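Local coordinates for protein 6-aminohexanoate-cyclic-dimer hydrolase (Arthrobacter sp., PDB 3A2Q) that hydrolyses the cyclic dimer of 6-aminohexanoate, a nylon-6 by-product, to the linear dimer, as a homodimeric member of the amidase family, at residues R176-T190 against T425-P439. The protein carries 1 engineered substitution. Residues are numbered along the deposited sequence; the frame is centred on the assembly and turned at random.
Sequences RIPASVCGVVGLKPT and TVPFNVSGQPAISLP
G186 and K188 pair with S437 and A435 as neighbouring antiparallel strands, 185-188 and 435-439, inside the mixed sheet of the amidase fold, while helix 176-182 runs along strand 435-439, nearly parallel to it, over the face that carries A435 and S437. Two hydrogen-bonded pairs close four backbone bonds: G186 N to S437 O and S437 N to G186 O (2.9 Å), then K188 N to A435 O and A435 N to K188 O. On the other face of the sheet, V185 CG1 packs against I436 CD1 at 3.5 Å and L187 CD1 rests on I436 CB. Above A435, the R176 guanidinium reaches the backbone at T425, near helix 427-431. R176 NH1 gives T425 O a 2.8 Å bond; F428 N approaches that same oxygen from the opposite face of the carbonyl plane. NH2 adds weak bonds to T425 O and to N429 OD1, the latter at the guanidinium edge with the two planes 54° apart. T425 CB lies over one face of the guanidinium and K188 CE over the opposite one, both toward the rim. D170 forms a salt bridge with NH2 and also takes a hydrogen bond from N429 ND2, and Q452 binds NH1, so D170 probably balances this buried charge. A methionine in place of R176 would probably leave D170 without its countercharge and T425 O without its side-chain donor. K188, bent at chi3 (73°) and chi4 (63°), curls its amine back to Q433 O, 2.7 Å from NZ and well out of that carbonyl's plane, and to P189 O at 2.9 Å from NZ. The N429 side chain lies about 6 Å from a bound 6-aminohexanoic acid, near the ligand pocket. At the other end, S437 OG, also bonded to T388, meets a water 2.9 Å away that donates to V184 O.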
ATOM      1  N   ARG A 176      -0.958   1.275  -3.071  1.00 18.94           N
ATOM      2  CA  ARG A 176      -1.116   1.373  -4.512  1.00 20.39           C
ATOM      3  C   ARG A 176      -0.018   2.188  -5.186  1.00 20.48           C
ATOM      4  O   ARG A 176       0.464   1.812  -6.250  1.00 20.82           O
ATOM      5  CB  ARG A 176      -2.490   1.961  -4.844  1.00 18.85           C
ATOM      6  CG  ARG A 176      -3.651   1.024  -4.506  1.00 20.59           C
ATOM      7  CD  ARG A 176      -4.969   1.804  -4.464  1.00 20.70           C
ATOM      8  NE  ARG A 176      -5.030   2.636  -3.266  1.00 21.51           N
ATOM      9  CZ  ARG A 176      -5.826   3.693  -3.117  1.00 17.72           C
ATOM     10  NH1 ARG A 176      -6.640   4.066  -4.098  1.00 19.37           N
ATOM     11  NH2 ARG A 176      -5.802   4.382  -1.983  1.00 21.70           N
ATOM     12  N   ILE A 177       0.394   3.291  -4.568  1.00 21.86           N
ATOM     13  CA  ILE A 177       1.441   4.129  -5.156  1.00 19.42           C
ATOM     14  C   ILE A 177       2.768   3.372  -5.279  1.00 22.02           C
ATOM     15  O   ILE A 177       3.343   3.300  -6.365  1.00 21.65           O
ATOM     16  CB  ILE A 177       1.610   5.448  -4.346  1.00 18.13           C
ATOM     17  CG1 ILE A 177       0.333   6.284  -4.488  1.00 21.14           C
ATOM     18  CG2 ILE A 177       2.803   6.246  -4.872  1.00 21.37           C
ATOM     19  CD1 ILE A 177       0.223   7.471  -3.556  1.00 21.09           C
ATOM     20  N   PRO A 178       3.276   2.798  -4.173  1.00 21.29           N
ATOM     21  CA  PRO A 178       4.540   2.060  -4.273  1.00 24.86           C
ATOM     22  C   PRO A 178       4.439   0.900  -5.264  1.00 23.91           C
ATOM     23  O   PRO A 178       5.421   0.549  -5.910  1.00 24.47           O
ATOM     24  CB  PRO A 178       4.782   1.579  -2.843  1.00 25.56           C
ATOM     25  CG  PRO A 178       4.075   2.605  -2.008  1.00 29.84           C
ATOM     26  CD  PRO A 178       2.814   2.869  -2.777  1.00 24.37           C
ATOM     27  N   ALA A 179       3.254   0.297  -5.369  1.00 25.30           N
ATOM     28  CA  ALA A 179       3.053  -0.813  -6.297  1.00 22.20           C
ATOM     29  C   ALA A 179       3.180  -0.303  -7.728  1.00 22.70           C
ATOM     30  O   ALA A 179       3.845  -0.917  -8.554  1.00 20.71           O
ATOM     31  CB  ALA A 179       1.665  -1.449  -6.088  1.00 21.93           C
ATOM     32  N   SER A 180       2.537   0.824  -8.016  1.00 20.75           N
ATOM     33  CA  SER A 180       2.597   1.414  -9.352  1.00 20.48           C
ATOM     34  C   SER A 180       4.045   1.759  -9.716  1.00 23.74           C
ATOM     35  O   SER A 180       4.547   1.396 -10.784  1.00 22.44           O
ATOM     36  CB  SER A 180       1.744   2.688  -9.395  1.00 18.56           C
ATOM     37  OG  SER A 180       1.859   3.351 -10.650  1.00 18.19           O
ATOM     38  N   VAL A 181       4.706   2.460  -8.803  1.00 21.04           N
ATOM     39  CA  VAL A 181       6.087   2.901  -8.995  1.00 23.82           C
ATOM     40  C   VAL A 181       7.111   1.771  -9.073  1.00 22.86           C
ATOM     41  O   VAL A 181       8.122   1.900  -9.768  1.00 25.89           O
ATOM     42  CB  VAL A 181       6.487   3.875  -7.858  1.00 25.73           C
ATOM     43  CG1 VAL A 181       7.990   4.183  -7.906  1.00 26.25           C
ATOM     44  CG2 VAL A 181       5.666   5.141  -7.968  1.00 25.11           C
ATOM     45  N   CYS A 182       6.847   0.664  -8.378  1.00 24.75           N
ATOM     46  CA  CYS A 182       7.770  -0.468  -8.359  1.00 23.93           C
ATOM     47  C   CYS A 182       7.392  -1.661  -9.230  1.00 26.98           C
ATOM     48  O   CYS A 182       8.071  -2.685  -9.207  1.00 26.96           O
ATOM     49  CB  CYS A 182       7.987  -0.940  -6.921  1.00 26.38           C
ATOM     50  SG  CYS A 182       8.784   0.311  -5.886  1.00 26.17           S
ATOM     51  N   GLY A 183       6.310  -1.539  -9.990  1.00 25.02           N
ATOM     52  CA  GLY A 183       5.924  -2.624 -10.878  1.00 25.70           C
ATOM     53  C   GLY A 183       5.430  -3.912 -10.250  1.00 24.03           C
ATOM     54  O   GLY A 183       5.761  -5.003 -10.719  1.00 25.52           O
ATOM     55  N   VAL A 184       4.647  -3.799  -9.182  1.00 23.39           N
ATOM     56  CA  VAL A 184       4.091  -4.983  -8.533  1.00 23.05           C
ATOM     57  C   VAL A 184       2.600  -4.747  -8.315  1.00 24.69           C
ATOM     58  O   VAL A 184       2.094  -3.664  -8.606  1.00 23.47           O
ATOM     59  CB  VAL A 184       4.773  -5.279  -7.171  1.00 23.36           C
ATOM     60  CG1 VAL A 184       6.260  -5.527  -7.380  1.00 27.80           C
ATOM     61  CG2 VAL A 184       4.554  -4.127  -6.204  1.00 27.06           C
ATOM     62  N   VAL A 185       1.895  -5.768  -7.832  1.00 23.21           N
ATOM     63  CA  VAL A 185       0.469  -5.633  -7.569  1.00 24.39           C
ATOM     64  C   VAL A 185       0.252  -5.108  -6.153  1.00 22.48           C
ATOM     65  O   VAL A 185       0.803  -5.646  -5.196  1.00 23.06           O
ATOM     66  CB  VAL A 185      -0.262  -6.984  -7.697  1.00 24.90           C
ATOM     67  CG1 VAL A 185      -1.756  -6.770  -7.509  1.00 23.23           C
ATOM     68  CG2 VAL A 185       0.016  -7.602  -9.053  1.00 23.12           C
ATOM     69  N   GLY A 186      -0.553  -4.057  -6.024  1.00 23.23           N
ATOM     70  CA  GLY A 186      -0.822  -3.499  -4.713  1.00 20.74           C
ATOM     71  C   GLY A 186      -2.309  -3.298  -4.517  1.00 21.33           C
ATOM     72  O   GLY A 186      -2.944  -2.574  -5.282  1.00 21.69           O
ATOM     73  N   LEU A 187      -2.872  -3.938  -3.499  1.00 22.35           N
ATOM     74  CA  LEU A 187      -4.298  -3.808  -3.239  1.00 22.41           C
ATOM     75  C   LEU A 187      -4.666  -3.133  -1.934  1.00 19.67           C
ATOM     76  O   LEU A 187      -4.144  -3.485  -0.873  1.00 22.97           O
ATOM     77  CB  LEU A 187      -4.973  -5.184  -3.257  1.00 21.83           C
ATOM     78  CG  LEU A 187      -6.409  -5.211  -2.708  1.00 22.64           C
ATOM     79  CD1 LEU A 187      -7.364  -4.618  -3.737  1.00 21.81           C
ATOM     80  CD2 LEU A 187      -6.808  -6.639  -2.376  1.00 22.79           C
ATOM     81  N   LYS A 188      -5.556  -2.144  -2.027  1.00 19.23           N
ATOM     82  CA  LYS A 188      -6.115  -1.491  -0.848  1.00 18.20           C
ATOM     83  C   LYS A 188      -7.522  -2.099  -0.849  1.00 21.32           C
ATOM     84  O   LYS A 188      -8.368  -1.733  -1.673  1.00 19.70           O
ATOM     85  CB  LYS A 188      -6.264   0.022  -1.013  1.00 21.39           C
ATOM     86  CG  LYS A 188      -6.890   0.670   0.232  1.00 20.11           C
ATOM     87  CD  LYS A 188      -7.493   2.046  -0.049  1.00 19.25           C
ATOM     88  CE  LYS A 188      -8.790   1.955  -0.836  1.00 24.46           C
ATOM     89  NZ  LYS A 188      -9.865   1.240  -0.082  1.00 21.78           N
ATOM     90  N   PRO A 189      -7.788  -3.050   0.054  1.00 23.80           N
ATOM     91  CA  PRO A 189      -9.122  -3.654   0.071  1.00 22.36           C
ATOM     92  C   PRO A 189     -10.201  -2.706   0.565  1.00 24.67           C
ATOM     93  O   PRO A 189      -9.948  -1.539   0.863  1.00 23.70           O
ATOM     94  CB  PRO A 189      -8.951  -4.856   1.001  1.00 25.60           C
ATOM     95  CG  PRO A 189      -7.863  -4.417   1.929  1.00 29.06           C
ATOM     96  CD  PRO A 189      -6.894  -3.682   1.036  1.00 24.16           C
ATOM     97  N   THR A 190     -11.418  -3.225   0.626  1.00 22.29           N
ATOM     98  CA  THR A 190     -12.557  -2.466   1.119  1.00 22.07           C
ATOM     99  C   THR A 190     -12.262  -2.088   2.564  1.00 19.51           C
ATOM    100  O   THR A 190     -11.634  -2.855   3.288  1.00 21.43           O
ATOM    101  CB  THR A 190     -13.819  -3.341   1.104  1.00 19.44           C
ATOM    102  OG1 THR A 190     -14.132  -3.681  -0.253  1.00 21.60           O
ATOM    103  CG2 THR A 190     -14.993  -2.610   1.750  1.00 21.00           C
ATOM    104  N   THR A 425      -5.502   8.204  -6.153  1.00 21.76           N
ATOM    105  CA  THR A 425      -5.665   7.106  -5.205  1.00 21.39           C
ATOM    106  C   THR A 425      -6.432   7.518  -3.950  1.00 24.94           C
ATOM    107  O   THR A 425      -7.247   6.755  -3.430  1.00 21.81           O
ATOM    108  CB  THR A 425      -4.300   6.510  -4.767  1.00 25.50           C
ATOM    109  OG1 THR A 425      -3.398   7.570  -4.431  1.00 22.29           O
ATOM    110  CG2 THR A 425      -3.696   5.651  -5.876  1.00 20.59           C
ATOM    111  N   VAL A 426      -6.193   8.735  -3.476  1.00 22.42           N
ATOM    112  CA  VAL A 426      -6.839   9.200  -2.252  1.00 22.24           C
ATOM    113  C   VAL A 426      -8.377   9.226  -2.239  1.00 22.68           C
ATOM    114  O   VAL A 426      -8.987   9.007  -1.191  1.00 23.33           O
ATOM    115  CB  VAL A 426      -6.274  10.589  -1.827  1.00 24.03           C
ATOM    116  CG1 VAL A 426      -6.797  11.679  -2.727  1.00 26.81           C
ATOM    117  CG2 VAL A 426      -6.619  10.865  -0.379  1.00 24.78           C
ATOM    118  N   PRO A 427      -9.030   9.471  -3.391  1.00 22.13           N
ATOM    119  CA  PRO A 427     -10.496   9.484  -3.330  1.00 23.19           C
ATOM    120  C   PRO A 427     -11.085   8.169  -2.815  1.00 22.59           C
ATOM    121  O   PRO A 427     -12.138   8.158  -2.183  1.00 23.27           O
ATOM    122  CB  PRO A 427     -10.906   9.752  -4.779  1.00 24.38           C
ATOM    123  CG  PRO A 427      -9.738  10.467  -5.357  1.00 21.31           C
ATOM    124  CD  PRO A 427      -8.563   9.734  -4.763  1.00 21.63           C
ATOM    125  N   PHE A 428     -10.400   7.062  -3.080  1.00 21.13           N
ATOM    126  CA  PHE A 428     -10.902   5.759  -2.670  1.00 21.09           C
ATOM    127  C   PHE A 428     -10.574   5.371  -1.239  1.00 24.31           C
ATOM    128  O   PHE A 428     -11.118   4.397  -0.718  1.00 24.26           O
ATOM    129  CB  PHE A 428     -10.448   4.733  -3.704  1.00 20.72           C
ATOM    130  CG  PHE A 428     -10.793   5.160  -5.098  1.00 22.42           C
ATOM    131  CD1 PHE A 428     -12.133   5.266  -5.480  1.00 25.44           C
ATOM    132  CD2 PHE A 428      -9.813   5.645  -5.957  1.00 24.28           C
ATOM    133  CE1 PHE A 428     -12.491   5.862  -6.686  1.00 20.21           C
ATOM    134  CE2 PHE A 428     -10.162   6.245  -7.168  1.00 20.89           C
ATOM    135  CZ  PHE A 428     -11.505   6.356  -7.532  1.00 24.29           C
ATOM    136  N   ASN A 429      -9.687   6.132  -0.602  1.00 23.21           N
ATOM    137  CA  ASN A 429      -9.402   5.900   0.806  1.00 21.05           C
ATOM    138  C   ASN A 429     -10.604   6.532   1.494  1.00 21.67           C
ATOM    139  O   ASN A 429     -11.074   6.050   2.517  1.00 20.82           O
ATOM    140  CB  ASN A 429      -8.147   6.642   1.277  1.00 20.85           C
ATOM    141  CG  ASN A 429      -6.883   6.015   0.773  1.00 22.54           C
ATOM    142  OD1 ASN A 429      -6.367   6.394  -0.275  1.00 19.83           O
ATOM    143  ND2 ASN A 429      -6.380   5.029   1.510  1.00 21.99           N
ATOM    144  N   VAL A 430     -11.099   7.628   0.924  1.00 21.38           N
ATOM    145  CA  VAL A 430     -12.257   8.298   1.508  1.00 22.21           C
ATOM    146  C   VAL A 430     -13.538   7.493   1.313  1.00 23.48           C
ATOM    147  O   VAL A 430     -14.333   7.376   2.237  1.00 22.67           O
ATOM    148  CB  VAL A 430     -12.450   9.714   0.931  1.00 23.39           C
ATOM    149  CG1 VAL A 430     -13.738  10.327   1.471  1.00 21.66           C
ATOM    150  CG2 VAL A 430     -11.261  10.584   1.313  1.00 25.79           C
ATOM    151  N   SER A 431     -13.740   6.924   0.124  1.00 25.04           N
ATOM    152  CA  SER A 431     -14.948   6.141  -0.121  1.00 22.92           C
ATOM    153  C   SER A 431     -14.858   4.746   0.491  1.00 25.18           C
ATOM    154  O   SER A 431     -15.880   4.131   0.787  1.00 25.15           O
ATOM    155  CB  SER A 431     -15.219   6.010  -1.625  1.00 22.65           C
ATOM    156  OG  SER A 431     -14.276   5.148  -2.227  1.00 19.56           O
ATOM    157  N   GLY A 432     -13.637   4.244   0.665  1.00 20.69           N
ATOM    158  CA  GLY A 432     -13.456   2.924   1.247  1.00 22.77           C
ATOM    159  C   GLY A 432     -13.595   1.781   0.252  1.00 22.63           C
ATOM    160  O   GLY A 432     -13.586   0.614   0.643  1.00 22.28           O
ATOM    161  N   GLN A 433     -13.719   2.103  -1.034  1.00 20.30           N
ATOM    162  CA  GLN A 433     -13.863   1.074  -2.059  1.00 22.00           C
ATOM    163  C   GLN A 433     -12.573   0.330  -2.341  1.00 22.19           C
ATOM    164  O   GLN A 433     -11.484   0.893  -2.244  1.00 23.33           O
ATOM    165  CB  GLN A 433     -14.371   1.691  -3.356  1.00 21.55           C
ATOM    166  CG  GLN A 433     -15.768   2.240  -3.253  1.00 21.93           C
ATOM    167  CD  GLN A 433     -16.069   3.221  -4.360  1.00 26.56           C
ATOM    168  OE1 GLN A 433     -15.480   4.297  -4.423  1.00 27.18           O
ATOM    169  NE2 GLN A 433     -16.985   2.856  -5.240  1.00 31.80           N
ATOM    170  N   PRO A 434     -12.679  -0.956  -2.703  1.00 21.44           N
ATOM    171  CA  PRO A 434     -11.492  -1.760  -2.995  1.00 21.03           C
ATOM    172  C   PRO A 434     -10.859  -1.242  -4.288  1.00 20.05           C
ATOM    173  O   PRO A 434     -11.552  -0.989  -5.277  1.00 20.61           O
ATOM    174  CB  PRO A 434     -12.055  -3.174  -3.124  1.00 18.79           C
ATOM    175  CG  PRO A 434     -13.425  -2.931  -3.688  1.00 20.90           C
ATOM    176  CD  PRO A 434     -13.917  -1.732  -2.912  1.00 20.93           C
ATOM    177  N   ALA A 435      -9.541  -1.076  -4.277  1.00 18.82           N
ATOM    178  CA  ALA A 435      -8.841  -0.553  -5.445  1.00 17.89           C
ATOM    179  C   ALA A 435      -7.498  -1.237  -5.568  1.00 18.02           C
ATOM    180  O   ALA A 435      -6.736  -1.312  -4.601  1.00 20.65           O
ATOM    181  CB  ALA A 435      -8.648   0.959  -5.310  1.00 20.37           C
ATOM    182  N   ILE A 436      -7.197  -1.721  -6.764  1.00 20.10           N
ATOM    183  CA  ILE A 436      -5.950  -2.433  -6.978  1.00 19.05           C
ATOM    184  C   ILE A 436      -5.116  -1.807  -8.089  1.00 21.34           C
ATOM    185  O   ILE A 436      -5.654  -1.296  -9.074  1.00 20.38           O
ATOM    186  CB  ILE A 436      -6.248  -3.922  -7.319  1.00 22.82           C
ATOM    187  CG1 ILE A 436      -4.972  -4.762  -7.268  1.00 23.30           C
ATOM    188  CG2 ILE A 436      -6.889  -4.019  -8.704  1.00 25.47           C
ATOM    189  CD1 ILE A 436      -5.244  -6.253  -7.317  1.00 25.38           C
ATOM    190  N   SER A 437      -3.799  -1.813  -7.906  1.00 22.55           N
ATOM    191  CA  SER A 437      -2.896  -1.291  -8.928  1.00 19.75           C
ATOM    192  C   SER A 437      -2.223  -2.504  -9.563  1.00 21.84           C
ATOM    193  O   SER A 437      -1.661  -3.335  -8.852  1.00 20.56           O
ATOM    194  CB  SER A 437      -1.826  -0.387  -8.313  1.00 21.72           C
ATOM    195  OG  SER A 437      -0.978   0.129  -9.326  1.00 20.81           O
ATOM    196  N   LEU A 438      -2.298  -2.604 -10.889  1.00 21.53           N
ATOM    197  CA  LEU A 438      -1.692  -3.706 -11.633  1.00 22.38           C
ATOM    198  C   LEU A 438      -0.527  -3.141 -12.440  1.00 22.57           C
ATOM    199  O   LEU A 438      -0.662  -2.096 -13.072  1.00 22.86           O
ATOM    200  CB  LEU A 438      -2.722  -4.330 -12.582  1.00 23.37           C
ATOM    201  CG  LEU A 438      -3.999  -4.858 -11.919  1.00 22.96           C
ATOM    202  CD1 LEU A 438      -4.940  -5.421 -12.989  1.00 26.76           C
ATOM    203  CD2 LEU A 438      -3.642  -5.929 -10.904  1.00 22.81           C
ATOM    204  N   PRO A 439       0.627  -3.834 -12.438  1.00 25.21           N
ATOM    205  CA  PRO A 439       1.825  -3.387 -13.170  1.00 24.88           C
ATOM    206  C   PRO A 439       1.755  -3.650 -14.674  1.00 25.97           C
ATOM    207  O   PRO A 439       2.562  -4.403 -15.230  1.00 25.70           O
ATOM    208  CB  PRO A 439       2.942  -4.171 -12.494  1.00 22.20           C
ATOM    209  CG  PRO A 439       2.270  -5.465 -12.162  1.00 26.25           C
ATOM    210  CD  PRO A 439       0.915  -5.041 -11.641  1.00 23.64           C
TER
HETATM  211  O   HOH W   1       1.061  -1.674 -10.311  1.00 25.30           O